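Sugar ABC transporter (Sugar-binding protein) (Bacillus halodurans, PDB 4YO7) binds myo-inositol and probably serves as the solute-binding protein of a bacterial ABC transporter for sugars or related polyols. Local coordinates at residues 94-97 with 98-101; 114-117 with 118-122. All blocks are in the same frame, centred on the assembly; numbering follows the deposited sequence.

In the fold
Interactions 1 and 2 occupy neighbouring helices, 87-100 and 112-125, of the lobe built on the six-stranded parallel sheet, and their centres lie 13 Å apart. Strand 104-107 runs between the two helices in the chain, and side chains of the two interactions pack directly against one another: Val94 CG1 meets Val122 CG2 at 3.4 Å, Ile98 CD1 meets Met121 CG at 3.5 Å, and Glu95 CG lies 3.6 Å from the selenium, SE, of Met121. Neither contact belongs to the inositol pocket. In interaction 2 the side chain of Ala115 is about 12 Å from the bound myo-inositol.

Interaction 1 of 2, residues 94-97 with 98-101; sequences VENF and ISRN
Asn96 and Arg100, one helical turn apart, are joined in one of the two conformers modelled for Arg100 by a side-chain hydrogen bond from Arg100 NE to Asn96 OD1 (2.8 Å). The asparagine CG is anti to the backbone N (chi1 -180°), which sets the amide out from the helix, beside its own carbonyl carbon, where OD1 can meet the extended arginine. OD1 lies at the edge of the guanidinium and near its plane, although amide and guanidinium planes are 66° apart. In the same conformer a water accepts from Asn96 ND2 and, weakly, from Arg100 NH2, a tentative second link.

Among bonds to the backbone, Asn96 O accepts two: Arg100 N at 3.0 Å and Ser99 OG at 3.0 Å, both from the same face of its carbonyl plane. Ser99 OG sits between its own backbone N and carbonyl carbon (chi1 76°), facing back up the helix. Ile98 N and Ser99 N bond in turn to Val94 O and Glu95 O.

Apolar contact is slight, Val94 CG1 lying 4.2 Å from Ile98 CD1, and Phe97 turns instead to Ile79, Ser81 and Ile105 of the sheet. With positive phi at Asn101, the arrangement is the C-terminal end of an alpha helix closed by a Schellman motif.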
loop_
_atom_site.group_PDB
_atom_site.type_symbol
_atom_site.label_atom_id
_atom_site.label_comp_id
_atom_site.label_asym_id
_atom_site.label_seq_id
_atom_site.Cartn_x
_atom_site.Cartn_y
_atom_site.Cartn_z
ATOM N N VAL A 94 -17.009 10.405 -6.470
ATOM C CA VAL A 94 -17.667 9.301 -7.167
ATOM C C VAL A 94 -19.075 9.666 -7.628
ATOM O O VAL A 94 -19.458 9.356 -8.752
ATOM C CB VAL A 94 -17.669 8.054 -6.262
ATOM C CG1 VAL A 94 -18.487 6.914 -6.863
ATOM C CG2 VAL A 94 -16.240 7.596 -6.066
ATOM N N GLU A 95 -19.840 10.344 -6.779
ATOM C CA GLU A 95 -21.179 10.797 -7.174
ATOM C C GLU A 95 -21.116 11.726 -8.398
ATOM O O GLU A 95 -21.988 11.677 -9.263
ATOM C CB GLU A 95 -21.854 11.502 -6.002
ATOM C CG GLU A 95 -22.294 10.530 -4.902
ATOM C CD GLU A 95 -22.733 11.230 -3.616
ATOM O OE1 GLU A 95 -22.589 12.464 -3.515
ATOM O OE2 GLU A 95 -23.208 10.535 -2.699
ATOM N N ASN A 96 -20.114 12.591 -8.434
ATOM C CA ASN A 96 -19.891 13.461 -9.581
ATOM C C ASN A 96 -19.564 12.668 -10.834
ATOM O O ASN A 96 -20.093 12.937 -11.907
ATOM C CB ASN A 96 -18.776 14.474 -9.276
ATOM C CG ASN A 96 -18.510 15.416 -10.439
ATOM O OD1 ASN A 96 -17.610 15.195 -11.222
ATOM N ND2 ASN A 96 -19.306 16.459 -10.559
ATOM N N PHE A 97 -18.702 11.670 -10.702
ATOM C CA PHE A 97 -18.403 10.800 -11.838
ATOM C C PHE A 97 -19.656 10.095 -12.361
ATOM O O PHE A 97 -19.846 9.989 -13.556
ATOM C CB PHE A 97 -17.360 9.745 -11.477
ATOM C CG PHE A 97 -16.015 10.290 -11.058
ATOM C CD1 PHE A 97 -15.539 11.525 -11.469
ATOM C CD2 PHE A 97 -15.192 9.483 -10.273
ATOM C CE1 PHE A 97 -14.279 11.960 -11.054
ATOM C CE2 PHE A 97 -13.961 9.920 -9.871
ATOM C CZ PHE A 97 -13.502 11.144 -10.265
ATOM N N ILE A 98 -20.523 9.619 -11.466
ATOM C CA ILE A 98 -21.776 9.002 -11.877
ATOM C C ILE A 98 -22.660 10.019 -12.592
ATOM O O ILE A 98 -23.199 9.727 -13.652
ATOM C CB ILE A 98 -22.521 8.420 -10.683
ATOM C CG1 ILE A 98 -21.740 7.223 -10.146
ATOM C CG2 ILE A 98 -23.933 8.012 -11.070
ATOM C CD1 ILE A 98 -22.232 6.707 -8.800
ATOM N N SER A 99 -22.770 11.211 -12.036
ATOM C CA SER A 99 -23.661 12.199 -12.629
ATOM C C SER A 99 -23.201 12.680 -14.013
ATOM O O SER A 99 -24.032 13.071 -14.840
ATOM C CB SER A 99 -23.850 13.376 -11.695
ATOM O OG SER A 99 -22.752 14.266 -11.665
ATOM N N ARG A 100 -21.891 12.647 -14.237
ATOM C CA ARG A 100 -21.277 12.964 -15.528
ATOM C C ARG A 100 -21.427 11.839 -16.543
ATOM O O ARG A 100 -21.183 12.032 -17.739
ATOM C CB ARG A 100 -19.776 13.243 -15.354
ATOM C CG ARG A 100 -19.381 14.547 -14.742
ATOM C CD ARG A 100 -17.882 14.466 -14.437
ATOM N NE ARG A 100 -17.316 15.743 -13.985
ATOM C CZ ARG A 100 -16.712 16.625 -14.774
ATOM N NH1 ARG A 100 -16.582 16.391 -16.073
ATOM N NH2 ARG A 100 -16.240 17.757 -14.264
ATOM N N ASN A 101 -21.795 10.657 -16.048
ATOM C CA ASN A 101 -21.879 9.422 -16.820
ATOM C C ASN A 101 -20.543 9.021 -17.439
ATOM O O ASN A 101 -20.461 8.721 -18.638
ATOM C CB ASN A 101 -22.971 9.505 -17.900
ATOM C CG ASN A 101 -23.492 8.141 -18.295
ATOM O OD1 ASN A 101 -23.448 7.199 -17.497
ATOM N ND2 ASN A 101 -23.975 8.015 -19.523
HETATM O O HOH W 1 -18.134 19.036 -12.227
#

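Interaction 2 of 2, residues 114-117 with 118-122; sequences SAVD and IVNMV
Val116 and Asn120 lie side by side on the outer part of helix 112-125, pointing the same way, with Val116 CG1 3.6 Å from Asn120 ND2. The valine places CG1 anti to its backbone N, and the asparagine swings CG beside its own N (chi1 -73°), bringing the amide back against the oxygen of Val116. Asn120 CG is 3.2 Å from Val116 O, but ND2 is badly angled for a bond to that oxygen, which is taken by Asn120 N at 2.9 Å.

ND2 instead donates to a water at 2.8 Å, and the same water donates to Asp117 OD1 at 2.9 Å. This joins two side chains three residues apart that do not touch directly. A leucine in place of Asn120 would probably cost this water the N-H of ND2 and break the water-mediated link between Asp117 and the next turn.

On the inner side, Ile118 lays CG1 against Ser114 O (3.4 Å), and Val119 sets CG2 against Ala115 O (3.3 Å). These branches line the carbonyls of the preceding turn, while Ile118 reaches Ile129 and Val119 reaches Ile131 on strand 129-132. Met121, present as selenomethionine, brings CB against Asp117 O and bends at chi3 (57°) on its way to helix 87-100.

Ile118 N, Val119 N and Met121 N continue the backbone bonding, to Ser114 O, Ala115 O and Asp117 O. The chemistry is thus divided around an amphipathic helix of a beta-alpha-beta unit: aliphatic branches pack toward strand 129-132, whereas the exposed carboxylate of Asp117 and the amide of Asn120 are linked by a single water, and their coupling probably depends on that water staying in place.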
loop_
_atom_site.group_PDB
_atom_site.type_symbol
_atom_site.label_atom_id
_atom_site.label_comp_id
_atom_site.label_asym_id
_atom_site.label_seq_id
_atom_site.Cartn_x
_atom_site.Cartn_y
_atom_site.Cartn_z
ATOM N N SER A 114 -16.810 2.761 3.733
ATOM C CA SER A 114 -17.374 3.579 2.666
ATOM C C SER A 114 -17.109 2.941 1.303
ATOM O O SER A 114 -17.882 3.153 0.362
ATOM C CB SER A 114 -16.822 5.010 2.716
ATOM O OG SER A 114 -15.433 5.072 2.545
ATOM N N ALA A 115 -16.043 2.154 1.199
ATOM C CA ALA A 115 -15.746 1.431 -0.040
ATOM C C ALA A 115 -16.967 0.634 -0.498
ATOM O O ALA A 115 -17.261 0.548 -1.696
ATOM C CB ALA A 115 -14.565 0.505 0.146
ATOM N N VAL A 116 -17.641 -0.016 0.447
ATOM C CA VAL A 116 -18.807 -0.839 0.087
ATOM C C VAL A 116 -19.934 0.018 -0.465
ATOM O O VAL A 116 -20.560 -0.329 -1.471
ATOM C CB VAL A 116 -19.321 -1.648 1.306
ATOM C CG1 VAL A 116 -20.579 -2.450 0.959
ATOM C CG2 VAL A 116 -18.229 -2.578 1.787
ATOM N N ASP A 117 -20.197 1.148 0.179
ATOM C CA ASP A 117 -21.220 2.057 -0.314
ATOM C C ASP A 117 -20.882 2.600 -1.709
ATOM O O ASP A 117 -21.768 2.751 -2.564
ATOM C CB ASP A 117 -21.411 3.216 0.653
ATOM C CG ASP A 117 -21.876 2.766 2.022
ATOM O OD1 ASP A 117 -22.688 1.831 2.108
ATOM O OD2 ASP A 117 -21.403 3.340 3.010
ATOM N N ILE A 118 -19.606 2.907 -1.927
ATOM C CA ILE A 118 -19.140 3.378 -3.223
ATOM C C ILE A 118 -19.369 2.328 -4.301
ATOM O O ILE A 118 -19.936 2.625 -5.352
ATOM C CB ILE A 118 -17.636 3.758 -3.153
ATOM C CG1 ILE A 118 -17.478 5.064 -2.362
ATOM C CG2 ILE A 118 -17.026 3.876 -4.554
ATOM C CD1 ILE A 118 -16.028 5.454 -2.060
ATOM N N VAL A 119 -18.919 1.097 -4.068
ATOM C CA VAL A 119 -19.123 0.049 -5.062
ATOM C C VAL A 119 -20.607 -0.215 -5.318
ATOM O O VAL A 119 -21.023 -0.368 -6.469
ATOM C CB VAL A 119 -18.397 -1.247 -4.640
ATOM C CG1 VAL A 119 -18.712 -2.382 -5.591
ATOM C CG2 VAL A 119 -16.918 -1.020 -4.633
ATOM N N ASN A 120 -21.419 -0.218 -4.266
ATOM C CA ASN A 120 -22.852 -0.407 -4.448
ATOM C C ASN A 120 -23.466 0.658 -5.341
ATOM O O ASN A 120 -24.258 0.352 -6.244
ATOM C CB ASN A 120 -23.573 -0.411 -3.102
ATOM C CG ASN A 120 -23.332 -1.687 -2.318
ATOM O OD1 ASN A 120 -23.050 -2.742 -2.891
ATOM N ND2 ASN A 120 -23.470 -1.604 -0.999
HETATM N N MSE A 121 -23.082 1.901 -5.100
HETATM C CA MSE A 121 -23.610 3.032 -5.840
HETATM C C MSE A 121 -23.203 2.999 -7.312
HETATM O O MSE A 121 -24.039 3.238 -8.202
HETATM C CB MSE A 121 -23.131 4.322 -5.166
HETATM C CG MSE A 121 -23.644 5.564 -5.768
HETATM SE SE MSE A 121 -23.135 7.084 -4.651
HETATM C CE MSE A 121 -21.212 6.963 -4.545
ATOM N N VAL A 122 -21.929 2.692 -7.574
ATOM C CA VAL A 122 -21.430 2.695 -8.926
ATOM C C VAL A 122 -22.032 1.485 -9.649
ATOM O O VAL A 122 -22.426 1.604 -10.792
ATOM C CB VAL A 122 -19.881 2.709 -8.967
ATOM C CG1 VAL A 122 -19.352 2.658 -10.385
ATOM C CG2 VAL A 122 -19.394 3.953 -8.311
HETATM O O HOH W 2 -24.479 0.717 0.168
#